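Local coordinates for protein PAN2-PAN3 deadenylation complex catalytic subunit pan2 (Neurospora crassa, PDB 4CZX) that probably shortens mRNA poly(A) tails as the catalytic subunit of the PAN deadenylation complex, its N-terminal WD40 domain being the part present here, at residues A[48-53]-A[62-67]; A[15-20]-A[42-47]; A[30-35]-A[73-78]. All coordinates share one frame; numbering follows the deposited sequence.

In the fold
The three contacts gather round the first WD blade of a seven-bladed beta-propeller. Contact 1 joins the two outer strands of that blade, contact 2 packs the preceding, closing blade against it, and contact 3 joins its inner strand to the next blade. Their centres lie about 8 Å (1 and 2), 10 Å (1 and 3) and 9 Å (2 and 3) apart. Strand 41-45 connects them: Ile44 N probably bonds to Gly52 O (2.9 Å) and Gly45 O to Ser31 N (2.9 Å). Contact 3 is nearest the centre of the chain, about 8 Å from it, against about 17 Å for contact 1. The metal-dependent exonuclease domain is not part of this chain.

Contact 1 (A[48-53]-A[62-67]); sequences KGFAGS and FTAFRI
Phe50 to Ser53 run antiparallel to Phe62 to Arg66, the strand axes 4.5 Å apart at closest and 173° between their directions, with Ala51 and Phe65 as a hydrogen-bonded pair (Ala51 N to Phe65 O 2.9 Å, and Phe65 N back to Ala51 O) between the non-hydrogen-bonded pairs Phe50-Arg66 and Gly52-Ala64. Arg66 and Phe50 share one face of the sheet. Arg66 CB sits over the Phe50 ring in a CH-pi contact, 4.2 Å from the centroid. Further out the arginine chain bends at chi3 (-63°), and the guanidinium stands nearly perpendicular to the ring, so that the ring's rim atom CD2 meets the guanidinium face, 3.4 Å from Arg66 NH2. Arg66 NH1 gives a weak hydrogen bond to Lys48 O (2.9 Å). Lys48 NZ and Arg66 NH2 are 4.3 Å apart, and both form salt bridges to Asp24, which probably offsets their repulsion. Past the strand end the pairing continues from Ile67 N to Gly49 O (3.0 Å). Gly49 has a phi of 92°, where a side chain would press on the carbonyl oxygen of Lys48. At the other end Ser53 N bonds to Thr63 O, and Ser53 OG lies 2.8 Å from Thr63 OG1, which is also hydrogen-bonded to Arg98 O. A water donates to both Ser53 O and Thr63 O. The pair forms the outer hairpin of a four-stranded propeller blade. Its inner neighbour is strand 41-45, whose Trp43 touches Ser53, Thr63 and Phe65; strands 85-88 and 93-96 of the next blade meet Ala51, Phe65 and Ile67, while a chain of another protein forms backbone hydrogen bonds with Ala64 beside strand 60-66.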
ATOM      1  N   LYS A  48      -5.763 -21.330  -1.486  1.00 22.97           N
ATOM      2  CA  LYS A  48      -6.114 -20.028  -2.055  1.00 25.11           C
ATOM      3  C   LYS A  48      -5.484 -19.845  -3.436  1.00 24.10           C
ATOM      4  O   LYS A  48      -5.465 -18.745  -3.991  1.00 26.59           O
ATOM      5  CB  LYS A  48      -5.688 -18.885  -1.122  1.00 27.26           C
ATOM      6  CG  LYS A  48      -6.529 -18.798   0.168  1.00 30.11           C
ATOM      7  CD  LYS A  48      -5.795 -18.002   1.249  1.00 36.46           C
ATOM      8  CE  LYS A  48      -5.727 -16.509   0.920  1.00 41.73           C
ATOM      9  NZ  LYS A  48      -4.570 -15.807   1.577  1.00 39.19           N
ATOM     10  N   GLY A  49      -4.954 -20.917  -3.994  1.00 23.91           N
ATOM     11  CA  GLY A  49      -4.462 -20.849  -5.361  1.00 26.66           C
ATOM     12  C   GLY A  49      -2.996 -20.504  -5.571  1.00 25.64           C
ATOM     13  O   GLY A  49      -2.589 -20.203  -6.695  1.00 23.23           O
ATOM     14  N   PHE A  50      -2.177 -20.551  -4.526  1.00 22.74           N
ATOM     15  CA  PHE A  50      -0.734 -20.446  -4.787  1.00 21.44           C
ATOM     16  C   PHE A  50      -0.210 -21.767  -5.355  1.00 25.20           C
ATOM     17  O   PHE A  50      -0.600 -22.849  -4.900  1.00 23.48           O
ATOM     18  CB  PHE A  50       0.046 -20.082  -3.517  1.00 21.46           C
ATOM     19  CG  PHE A  50       0.835 -18.813  -3.644  1.00 22.89           C
ATOM     20  CD1 PHE A  50       2.074 -18.810  -4.280  1.00 24.64           C
ATOM     21  CD2 PHE A  50       0.346 -17.632  -3.130  1.00 28.05           C
ATOM     22  CE1 PHE A  50       2.800 -17.628  -4.399  1.00 29.15           C
ATOM     23  CE2 PHE A  50       1.066 -16.447  -3.243  1.00 34.76           C
ATOM     24  CZ  PHE A  50       2.295 -16.443  -3.874  1.00 31.19           C
ATOM     25  N   ALA A  51       0.654 -21.662  -6.362  1.00 23.12           N
ATOM     26  CA  ALA A  51       1.379 -22.802  -6.905  1.00 23.24           C
ATOM     27  C   ALA A  51       2.836 -22.679  -6.509  1.00 27.27           C
ATOM     28  O   ALA A  51       3.454 -21.622  -6.729  1.00 26.92           O
ATOM     29  CB  ALA A  51       1.251 -22.855  -8.426  1.00 20.35           C
ATOM     30  N   GLY A  52       3.380 -23.725  -5.900  1.00 25.48           N
ATOM     31  CA  GLY A  52       4.810 -23.775  -5.631  1.00 24.66           C
ATOM     32  C   GLY A  52       5.453 -24.961  -6.336  1.00 27.47           C
ATOM     33  O   GLY A  52       4.886 -26.049  -6.340  1.00 25.78           O
ATOM     34  N   SER A  53       6.626 -24.750  -6.937  1.00 25.49           N
ATOM     35  CA  SER A  53       7.373 -25.832  -7.579  1.00 25.48           C
ATOM     36  C   SER A  53       8.680 -26.090  -6.836  1.00 32.81           C
ATOM     37  O   SER A  53       9.308 -25.159  -6.309  1.00 29.04           O
ATOM     38  CB  SER A  53       7.656 -25.512  -9.049  1.00 26.93           C
ATOM     39  OG  SER A  53       8.601 -24.463  -9.183  1.00 25.82           O
ATOM     40  N   PHE A  62      11.843 -23.855  -6.305  1.00 28.50           N
ATOM     41  CA  PHE A  62      12.149 -23.316  -7.632  1.00 29.22           C
ATOM     42  C   PHE A  62      11.360 -22.036  -7.869  1.00 34.38           C
ATOM     43  O   PHE A  62      11.886 -20.947  -7.677  1.00 34.21           O
ATOM     44  CB  PHE A  62      11.860 -24.341  -8.741  1.00 28.17           C
ATOM     45  CG  PHE A  62      12.185 -23.835 -10.129  1.00 32.33           C
ATOM     46  CD1 PHE A  62      13.415 -23.252 -10.395  1.00 29.62           C
ATOM     47  CD2 PHE A  62      11.259 -23.927 -11.155  1.00 33.63           C
ATOM     48  CE1 PHE A  62      13.720 -22.771 -11.660  1.00 29.31           C
ATOM     49  CE2 PHE A  62      11.559 -23.446 -12.429  1.00 30.97           C
ATOM     50  CZ  PHE A  62      12.787 -22.864 -12.675  1.00 30.16           C
ATOM     51  N   THR A  63      10.098 -22.162  -8.270  1.00 28.60           N
ATOM     52  CA  THR A  63       9.268 -20.986  -8.492  1.00 27.34           C
ATOM     53  C   THR A  63       7.983 -21.070  -7.682  1.00 25.92           C
ATOM     54  O   THR A  63       7.618 -22.135  -7.183  1.00 25.93           O
ATOM     55  CB  THR A  63       8.903 -20.797  -9.975  1.00 27.90           C
ATOM     56  OG1 THR A  63       8.312 -22.001 -10.476  1.00 27.20           O
ATOM     57  CG2 THR A  63      10.156 -20.440 -10.817  1.00 24.38           C
ATOM     58  N   ALA A  64       7.302 -19.939  -7.547  1.00 25.19           N
ATOM     59  CA  ALA A  64       6.037 -19.912  -6.824  1.00 23.16           C
ATOM     60  C   ALA A  64       5.263 -18.669  -7.214  1.00 26.75           C
ATOM     61  O   ALA A  64       5.835 -17.574  -7.305  1.00 26.50           O
ATOM     62  CB  ALA A  64       6.269 -19.967  -5.313  1.00 29.41           C
ATOM     63  N   PHE A  65       3.968 -18.843  -7.466  1.00 25.86           N
ATOM     64  CA  PHE A  65       3.118 -17.735  -7.896  1.00 26.27           C
ATOM     65  C   PHE A  65       1.652 -18.104  -7.756  1.00 28.03           C
ATOM     66  O   PHE A  65       1.289 -19.273  -7.828  1.00 27.63           O
ATOM     67  CB  PHE A  65       3.437 -17.327  -9.346  1.00 24.44           C
ATOM     68  CG  PHE A  65       3.615 -18.495 -10.287  1.00 27.22           C
ATOM     69  CD1 PHE A  65       2.533 -19.023 -10.980  1.00 25.10           C
ATOM     70  CD2 PHE A  65       4.862 -19.058 -10.480  1.00 22.97           C
ATOM     71  CE1 PHE A  65       2.702 -20.117 -11.860  1.00 24.89           C
ATOM     72  CE2 PHE A  65       5.034 -20.162 -11.337  1.00 25.09           C
ATOM     73  CZ  PHE A  65       3.956 -20.680 -12.031  1.00 23.81           C
ATOM     74  N   ARG A  66       0.813 -17.098  -7.548  1.00 24.01           N
ATOM     75  CA  ARG A  66      -0.611 -17.333  -7.404  1.00 25.19           C
ATOM     76  C   ARG A  66      -1.247 -17.420  -8.782  1.00 27.29           C
ATOM     77  O   ARG A  66      -0.953 -16.614  -9.656  1.00 24.57           O
ATOM     78  CB  ARG A  66      -1.270 -16.231  -6.567  1.00 24.94           C
ATOM     79  CG  ARG A  66      -2.664 -16.645  -6.095  1.00 23.26           C
ATOM     80  CD  ARG A  66      -3.362 -15.513  -5.277  1.00 28.99           C
ATOM     81  NE  ARG A  66      -2.662 -15.170  -4.040  1.00 26.89           N
ATOM     82  CZ  ARG A  66      -2.653 -15.931  -2.949  1.00 29.89           C
ATOM     83  NH1 ARG A  66      -3.284 -17.094  -2.954  1.00 28.05           N
ATOM     84  NH2 ARG A  66      -2.004 -15.539  -1.854  1.00 28.34           N
ATOM     85  N   ILE A  67      -2.112 -18.406  -8.993  1.00 24.06           N
ATOM     86  CA  ILE A  67      -2.619 -18.653 -10.343  1.00 22.76           C
ATOM     87  C   ILE A  67      -4.077 -18.191 -10.556  1.00 23.12           C
ATOM     88  O   ILE A  67      -4.599 -18.280 -11.669  1.00 25.43           O
ATOM     89  CB  ILE A  67      -2.447 -20.168 -10.728  1.00 23.35           C
ATOM     90  CG1 ILE A  67      -3.116 -21.123  -9.727  1.00 29.02           C
ATOM     91  CG2 ILE A  67      -0.960 -20.502 -10.793  1.00 29.42           C
ATOM     92  CD1 ILE A  67      -4.619 -21.310  -9.907  1.00 22.06           C
TER
HETATM   93  O   HOH W   1       8.454 -22.941  -4.597  1.00 31.67           O

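Contact 2 (A[15-20]-A[42-47]); sequences VAYPSP and LWIGTQ
Ile44 is the first residue of the strand to touch 15-20, and it meets two side chains. Its CG2 branch, anti to the backbone N, comes to the edge of the Tyr17 ring, 3.6 Å from CD2. The other branch leads to CD1, which lies 4.0 Å from Val15 CG1. The Ile44 side chain runs in the opposite sense to those of Val15 and Tyr17 as it passes them. Beyond the ring's first rim atom, Tyr17 CE2 lies 3.7 Å from the carbonyl oxygen of Ile44. Strand 10-16 pairs with strand 310-315 and so supplies the outer strand of the blade built otherwise from the C-terminal part of the domain, the closure often called Velcro in WD40 propellers; this contact therefore packs the closing blade and the turn after its N-terminal strand against the first WD blade. Thr46 comes next along the segment. Its methyl CG2 approaches the Tyr17 ring obliquely, 3.7 Å from CE2, and also reaches Pro18, 4.1 Å from CB, the proline following a cis peptide bond. The hydroxyl is engaged by other groups: Thr46 OG1 is hydrogen-bonded to Asp24 OD2 and to the backbone nitrogens of Lys48 and Phe50, which would fix its rotation and leave the methyl directed at Tyr17 and Pro18. No hydrogen bond crosses between the two segments. Around the Tyr17 ring, Phe54 packs edge-to-face and His22 and Ala64 also make contact.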
ATOM      1  N   VAL A  15       9.087 -30.687   2.609  1.00 33.82           N
ATOM      2  CA  VAL A  15       8.906 -29.250   2.631  1.00 33.89           C
ATOM      3  C   VAL A  15       7.552 -28.934   3.250  1.00 34.41           C
ATOM      4  O   VAL A  15       6.599 -29.700   3.119  1.00 32.05           O
ATOM      5  CB  VAL A  15       9.028 -28.622   1.210  1.00 32.29           C
ATOM      6  CG1 VAL A  15       7.846 -29.011   0.333  1.00 29.36           C
ATOM      7  CG2 VAL A  15       9.144 -27.087   1.308  1.00 37.23           C
ATOM      8  N   ALA A  16       7.484 -27.822   3.972  1.00 31.07           N
ATOM      9  CA  ALA A  16       6.217 -27.319   4.461  1.00 28.33           C
ATOM     10  C   ALA A  16       5.663 -26.348   3.431  1.00 28.24           C
ATOM     11  O   ALA A  16       6.305 -25.349   3.103  1.00 31.82           O
ATOM     12  CB  ALA A  16       6.396 -26.643   5.821  1.00 32.89           C
ATOM     13  N   TYR A  17       4.486 -26.640   2.891  1.00 28.60           N
ATOM     14  CA  TYR A  17       3.910 -25.749   1.885  1.00 26.82           C
ATOM     15  C   TYR A  17       2.391 -25.877   1.879  1.00 27.01           C
ATOM     16  O   TYR A  17       1.859 -26.932   1.533  1.00 28.97           O
ATOM     17  CB  TYR A  17       4.492 -26.034   0.472  1.00 26.66           C
ATOM     18  CG  TYR A  17       4.219 -24.884  -0.478  1.00 25.97           C
ATOM     19  CD1 TYR A  17       5.004 -23.739  -0.448  1.00 28.60           C
ATOM     20  CD2 TYR A  17       3.140 -24.918  -1.352  1.00 24.51           C
ATOM     21  CE1 TYR A  17       4.746 -22.671  -1.283  1.00 27.20           C
ATOM     22  CE2 TYR A  17       2.875 -23.866  -2.188  1.00 27.37           C
ATOM     23  CZ  TYR A  17       3.682 -22.740  -2.148  1.00 25.90           C
ATOM     24  OH  TYR A  17       3.416 -21.679  -2.966  1.00 29.08           O
ATOM     25  N   PRO A  18       1.675 -24.809   2.286  1.00 28.07           N
ATOM     26  CA  PRO A  18       2.197 -23.508   2.733  1.00 32.11           C
ATOM     27  C   PRO A  18       2.763 -23.559   4.153  1.00 32.26           C
ATOM     28  O   PRO A  18       2.138 -24.147   5.031  1.00 33.50           O
ATOM     29  CB  PRO A  18       0.961 -22.600   2.664  1.00 28.80           C
ATOM     30  CG  PRO A  18      -0.196 -23.538   2.970  1.00 26.23           C
ATOM     31  CD  PRO A  18       0.199 -24.848   2.302  1.00 25.92           C
ATOM     32  N   SER A  19       3.935 -22.960   4.363  1.00 30.13           N
ATOM     33  CA  SER A  19       4.559 -22.870   5.687  1.00 32.72           C
ATOM     34  C   SER A  19       3.913 -21.751   6.528  1.00 35.21           C
ATOM     35  O   SER A  19       3.143 -20.956   5.995  1.00 31.05           O
ATOM     36  CB  SER A  19       6.055 -22.611   5.541  1.00 29.90           C
ATOM     37  OG  SER A  19       6.297 -21.225   5.389  1.00 33.64           O
ATOM     38  N   PRO A  20       4.228 -21.675   7.839  1.00 36.60           N
ATOM     39  CA  PRO A  20       3.604 -20.623   8.663  1.00 36.27           C
ATOM     40  C   PRO A  20       3.823 -19.182   8.178  1.00 39.90           C
ATOM     41  O   PRO A  20       3.008 -18.315   8.496  1.00 43.81           O
ATOM     42  CB  PRO A  20       4.258 -20.830  10.030  1.00 40.41           C
ATOM     43  CG  PRO A  20       4.504 -22.308  10.079  1.00 39.76           C
ATOM     44  CD  PRO A  20       4.952 -22.650   8.678  1.00 37.46           C
ATOM     45  N   LEU A  42       8.270 -31.033  -8.653  1.00 23.67           N
ATOM     46  CA  LEU A  42       7.023 -31.386  -7.974  1.00 25.85           C
ATOM     47  C   LEU A  42       6.241 -30.106  -7.696  1.00 25.12           C
ATOM     48  O   LEU A  42       6.782 -29.143  -7.128  1.00 29.43           O
ATOM     49  CB  LEU A  42       7.292 -32.138  -6.671  1.00 27.02           C
ATOM     50  CG  LEU A  42       6.050 -32.553  -5.865  1.00 31.33           C
ATOM     51  CD1 LEU A  42       5.262 -33.654  -6.575  1.00 28.11           C
ATOM     52  CD2 LEU A  42       6.446 -33.001  -4.468  1.00 27.98           C
ATOM     53  N   TRP A  43       4.975 -30.088  -8.100  1.00 23.13           N
ATOM     54  CA  TRP A  43       4.113 -28.926  -7.899  1.00 23.60           C
ATOM     55  C   TRP A  43       3.110 -29.137  -6.768  1.00 25.02           C
ATOM     56  O   TRP A  43       2.506 -30.212  -6.652  1.00 22.79           O
ATOM     57  CB  TRP A  43       3.376 -28.595  -9.193  1.00 22.56           C
ATOM     58  CG  TRP A  43       4.306 -28.072 -10.264  1.00 23.77           C
ATOM     59  CD1 TRP A  43       5.057 -28.811 -11.130  1.00 27.15           C
ATOM     60  CD2 TRP A  43       4.601 -26.696 -10.551  1.00 23.70           C
ATOM     61  NE1 TRP A  43       5.791 -27.981 -11.952  1.00 23.85           N
ATOM     62  CE2 TRP A  43       5.526 -26.679 -11.616  1.00 25.02           C
ATOM     63  CE3 TRP A  43       4.162 -25.475 -10.017  1.00 24.99           C
ATOM     64  CZ2 TRP A  43       6.028 -25.488 -12.161  1.00 24.89           C
ATOM     65  CZ3 TRP A  43       4.665 -24.290 -10.558  1.00 22.46           C
ATOM     66  CH2 TRP A  43       5.580 -24.307 -11.620  1.00 23.09           C
ATOM     67  N   ILE A  44       2.941 -28.106  -5.938  1.00 24.00           N
ATOM     68  CA  ILE A  44       2.038 -28.164  -4.774  1.00 27.79           C
ATOM     69  C   ILE A  44       1.103 -26.965  -4.800  1.00 26.44           C
ATOM     70  O   ILE A  44       1.552 -25.834  -4.999  1.00 25.32           O
ATOM     71  CB  ILE A  44       2.830 -28.173  -3.442  1.00 22.61           C
ATOM     72  CG1 ILE A  44       3.872 -29.296  -3.444  1.00 26.86           C
ATOM     73  CG2 ILE A  44       1.894 -28.228  -2.215  1.00 20.91           C
ATOM     74  CD1 ILE A  44       4.747 -29.320  -2.217  1.00 26.06           C
ATOM     75  N   GLY A  45      -0.198 -27.194  -4.615  1.00 23.87           N
ATOM     76  CA  GLY A  45      -1.141 -26.089  -4.594  1.00 19.51           C
ATOM     77  C   GLY A  45      -1.654 -25.765  -3.196  1.00 22.96           C
ATOM     78  O   GLY A  45      -1.691 -26.648  -2.341  1.00 22.54           O
ATOM     79  N   THR A  46      -2.025 -24.503  -2.955  1.00 25.86           N
ATOM     80  CA  THR A  46      -2.627 -24.089  -1.671  1.00 21.63           C
ATOM     81  C   THR A  46      -4.131 -23.879  -1.780  1.00 25.26           C
ATOM     82  O   THR A  46      -4.689 -23.814  -2.874  1.00 21.32           O
ATOM     83  CB  THR A  46      -2.023 -22.748  -1.114  1.00 25.49           C
ATOM     84  OG1 THR A  46      -2.586 -21.633  -1.820  1.00 25.57           O
ATOM     85  CG2 THR A  46      -0.492 -22.716  -1.214  1.00 25.85           C
ATOM     86  N   GLN A  47      -4.774 -23.707  -0.626  1.00 24.99           N
ATOM     87  CA  GLN A  47      -6.217 -23.553  -0.556  1.00 26.03           C
ATOM     88  C   GLN A  47      -6.699 -22.208  -1.107  1.00 25.00           C
ATOM     89  O   GLN A  47      -7.906 -21.963  -1.156  1.00 24.17           O
ATOM     90  CB  GLN A  47      -6.695 -23.723   0.902  1.00 27.87           C
ATOM     91  CG  GLN A  47      -6.392 -25.100   1.506  1.00 28.30           C
ATOM     92  CD  GLN A  47      -7.132 -26.205   0.791  1.00 27.01           C
ATOM     93  OE1 GLN A  47      -8.202 -25.971   0.227  1.00 26.39           O
ATOM     94  NE2 GLN A  47      -6.559 -27.421   0.789  1.00 24.60           N
TER

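Contact 3 (A[30-35]-A[73-78]); sequences ASTIAF and GPLRQF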
ATOM      1  N   ALA A  30      -2.009 -28.302   1.733  1.00 25.15           N
ATOM      2  CA  ALA A  30      -2.022 -28.373   0.277  1.00 25.47           C
ATOM      3  C   ALA A  30      -3.366 -28.888  -0.254  1.00 24.75           C
ATOM      4  O   ALA A  30      -4.041 -29.697   0.397  1.00 26.82           O
ATOM      5  CB  ALA A  30      -0.871 -29.256  -0.217  1.00 23.53           C
ATOM      6  N   SER A  31      -3.755 -28.386  -1.420  1.00 23.02           N
ATOM      7  CA  SER A  31      -5.017 -28.736  -2.059  1.00 22.30           C
ATOM      8  C   SER A  31      -4.808 -29.825  -3.100  1.00 24.67           C
ATOM      9  O   SER A  31      -5.749 -30.549  -3.465  1.00 25.28           O
ATOM     10  CB  SER A  31      -5.639 -27.501  -2.719  1.00 23.11           C
ATOM     11  OG  SER A  31      -4.756 -26.984  -3.712  1.00 24.16           O
ATOM     12  N   THR A  32      -3.578 -29.926  -3.600  1.00 22.19           N
ATOM     13  CA  THR A  32      -3.239 -30.943  -4.596  1.00 26.98           C
ATOM     14  C   THR A  32      -1.718 -30.962  -4.781  1.00 26.45           C
ATOM     15  O   THR A  32      -1.037 -29.964  -4.493  1.00 23.76           O
ATOM     16  CB  THR A  32      -3.954 -30.671  -5.950  1.00 24.55           C
ATOM     17  OG1 THR A  32      -3.704 -31.740  -6.869  1.00 24.95           O
ATOM     18  CG2 THR A  32      -3.472 -29.348  -6.573  1.00 27.10           C
ATOM     19  N   ILE A  33      -1.176 -32.098  -5.207  1.00 24.31           N
ATOM     20  CA  ILE A  33       0.223 -32.164  -5.633  1.00 22.60           C
ATOM     21  C   ILE A  33       0.331 -32.973  -6.919  1.00 26.71           C
ATOM     22  O   ILE A  33      -0.491 -33.861  -7.172  1.00 23.91           O
ATOM     23  CB  ILE A  33       1.147 -32.790  -4.548  1.00 26.16           C
ATOM     24  CG1 ILE A  33       0.931 -34.307  -4.448  1.00 29.19           C
ATOM     25  CG2 ILE A  33       0.935 -32.116  -3.165  1.00 23.18           C
ATOM     26  CD1 ILE A  33       1.764 -34.965  -3.364  1.00 23.33           C
ATOM     27  N   ALA A  34       1.340 -32.668  -7.731  1.00 22.72           N
ATOM     28  CA  ALA A  34       1.603 -33.442  -8.951  1.00 24.64           C
ATOM     29  C   ALA A  34       3.041 -33.292  -9.418  1.00 27.85           C
ATOM     30  O   ALA A  34       3.578 -32.183  -9.488  1.00 25.00           O
ATOM     31  CB  ALA A  34       0.654 -33.022 -10.078  1.00 21.02           C
ATOM     32  N   PHE A  35       3.658 -34.420  -9.745  1.00 24.24           N
ATOM     33  CA  PHE A  35       4.940 -34.427 -10.430  1.00 25.99           C
ATOM     34  C   PHE A  35       4.818 -33.859 -11.834  1.00 30.33           C
ATOM     35  O   PHE A  35       3.943 -34.266 -12.591  1.00 28.72           O
ATOM     36  CB  PHE A  35       5.488 -35.852 -10.504  1.00 27.86           C
ATOM     37  CG  PHE A  35       6.120 -36.325  -9.234  1.00 30.23           C
ATOM     38  CD1 PHE A  35       7.388 -35.890  -8.877  1.00 30.38           C
ATOM     39  CD2 PHE A  35       5.458 -37.219  -8.405  1.00 26.92           C
ATOM     40  CE1 PHE A  35       7.982 -36.328  -7.712  1.00 32.91           C
ATOM     41  CE2 PHE A  35       6.044 -37.669  -7.239  1.00 30.12           C
ATOM     42  CZ  PHE A  35       7.307 -37.221  -6.887  1.00 33.37           C
ATOM     43  N   GLY A  73     -10.401 -19.624  -4.217  1.00 28.00           N
ATOM     44  CA  GLY A  73     -10.243 -20.834  -3.428  1.00 27.72           C
ATOM     45  C   GLY A  73      -9.085 -21.730  -3.853  1.00 24.38           C
ATOM     46  O   GLY A  73      -8.050 -21.250  -4.315  1.00 25.67           O
ATOM     47  N   PRO A  74      -9.253 -23.052  -3.687  1.00 23.49           N
ATOM     48  CA  PRO A  74      -8.127 -23.978  -3.833  1.00 26.00           C
ATOM     49  C   PRO A  74      -7.631 -24.142  -5.262  1.00 24.43           C
ATOM     50  O   PRO A  74      -8.396 -24.019  -6.213  1.00 23.80           O
ATOM     51  CB  PRO A  74      -8.692 -25.320  -3.324  1.00 28.37           C
ATOM     52  CG  PRO A  74     -10.169 -25.162  -3.365  1.00 29.76           C
ATOM     53  CD  PRO A  74     -10.435 -23.705  -3.094  1.00 26.13           C
ATOM     54  N   LEU A  75      -6.343 -24.422  -5.385  1.00 23.74           N
ATOM     55  CA  LEU A  75      -5.783 -24.863  -6.650  1.00 22.95           C
ATOM     56  C   LEU A  75      -6.247 -26.311  -6.784  1.00 25.79           C
ATOM     57  O   LEU A  75      -5.917 -27.134  -5.940  1.00 26.11           O
ATOM     58  CB  LEU A  75      -4.255 -24.740  -6.656  1.00 25.15           C
ATOM     59  CG  LEU A  75      -3.582 -24.515  -8.018  1.00 25.48           C
ATOM     60  CD1 LEU A  75      -2.074 -24.285  -7.855  1.00 20.40           C
ATOM     61  CD2 LEU A  75      -3.845 -25.695  -8.944  1.00 26.37           C
ATOM     62  N   ARG A  76      -7.041 -26.603  -7.807  1.00 22.82           N
ATOM     63  CA  ARG A  76      -7.725 -27.900  -7.868  1.00 23.19           C
ATOM     64  C   ARG A  76      -6.905 -29.005  -8.515  1.00 24.14           C
ATOM     65  O   ARG A  76      -6.995 -30.172  -8.101  1.00 21.63           O
ATOM     66  CB  ARG A  76      -9.052 -27.752  -8.613  1.00 29.51           C
ATOM     67  CG  ARG A  76      -9.965 -26.675  -8.035  1.00 35.67           C
ATOM     68  CD  ARG A  76     -11.164 -27.301  -7.440  1.00 29.29           C
ATOM     69  NE  ARG A  76     -12.037 -26.361  -6.759  1.00 23.20           N
ATOM     70  CZ  ARG A  76     -12.534 -26.592  -5.546  1.00 21.64           C
ATOM     71  NH1 ARG A  76     -12.214 -27.712  -4.915  1.00 26.89           N
ATOM     72  NH2 ARG A  76     -13.323 -25.695  -4.966  1.00 24.13           N
ATOM     73  N   GLN A  77      -6.133 -28.650  -9.539  1.00 22.25           N
ATOM     74  CA  GLN A  77      -5.392 -29.651 -10.326  1.00 20.56           C
ATOM     75  C   GLN A  77      -4.327 -28.984 -11.207  1.00 23.03           C
ATOM     76  O   GLN A  77      -4.485 -27.822 -11.611  1.00 21.62           O
ATOM     77  CB  GLN A  77      -6.350 -30.466 -11.205  1.00 22.54           C
ATOM     78  CG  GLN A  77      -5.741 -31.733 -11.863  1.00 25.02           C
ATOM     79  CD  GLN A  77      -6.626 -32.298 -12.972  1.00 21.72           C
ATOM     80  OE1 GLN A  77      -7.841 -32.108 -12.963  1.00 22.73           O
ATOM     81  NE2 GLN A  77      -6.011 -32.942 -13.962  1.00 25.33           N
ATOM     82  N   PHE A  78      -3.255 -29.732 -11.470  1.00 21.01           N
ATOM     83  CA  PHE A  78      -2.220 -29.374 -12.445  1.00 22.06           C
ATOM     84  C   PHE A  78      -2.320 -30.264 -13.685  1.00 27.81           C
ATOM     85  O   PHE A  78      -2.748 -31.426 -13.596  1.00 26.06           O
ATOM     86  CB  PHE A  78      -0.815 -29.556 -11.866  1.00 21.71           C
ATOM     87  CG  PHE A  78      -0.535 -28.770 -10.620  1.00 22.12           C
ATOM     88  CD1 PHE A  78      -0.167 -27.432 -10.688  1.00 22.12           C
ATOM     89  CD2 PHE A  78      -0.557 -29.397  -9.379  1.00 27.04           C
ATOM     90  CE1 PHE A  78       0.124 -26.714  -9.523  1.00 25.52           C
ATOM     91  CE2 PHE A  78      -0.270 -28.687  -8.214  1.00 28.47           C
ATOM     92  CZ  PHE A  78       0.073 -27.341  -8.289  1.00 22.97           C
TER
HETATM   93  O   HOH W   2      -2.908 -31.951  -9.617  1.00 22.91           O
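Ser31 carries OG between its backbone N and carbonyl carbon (chi1 60°), which brings the hydroxyl to Leu75, while in Thr32 a chi1 of -175° places OG1 anti to the backbone N and leaves the methyl in the crowded position between N and the carbonyl carbon, close to Phe78. Ser31 OG donates to Leu75 O over 2.5 Å, a short bond, in the carbonyl plane and on a lone pair. The same oxygen lies 3.4 Å from Thr32 CG2, and Ser31 CB packs 3.8 Å from Pro74 CB. The threonine methyl then reaches Phe78 CE2 at 3.7 Å, approaching the ring obliquely, and Ala34 CB lies 3.9 Å from Phe78 CD2. A water links the strands where their backbones do not bond directly: it accepts from Phe78 N (2.9 Å) and is hydrogen-bonded to Thr32 OG1 (2.9 Å).

The touching parts run in nearly the same direction, 8° apart, as expected for the innermost strands of adjacent propeller blades, here the predicted WD repeats 1 and 2, the two strands belonging to separate sheets. Leu75 CD2 lies over one face of the Phe78 ring, toward its rim, and Trp43 meets the same ring from strand 41-45. Ser31 OG is also weakly hydrogen-bonded to Thr46 O, so two carbonyls compete for its one proton. An alanine at Ser31 would keep the CB contact with Pro74 but would probably leave Leu75 O and Thr46 O without this hydroxyl donor and the chain at Leu75 less firmly held against the first blade. The chemistry thus divides along the contact: one direct side-chain bond joins the blades near Leu75, a water joins them near Phe78, and the methyl groups of Thr32 and Ala34 meet one aromatic ring, that of Phe78, a join that relies on side chains and solvent instead of sheet pairing.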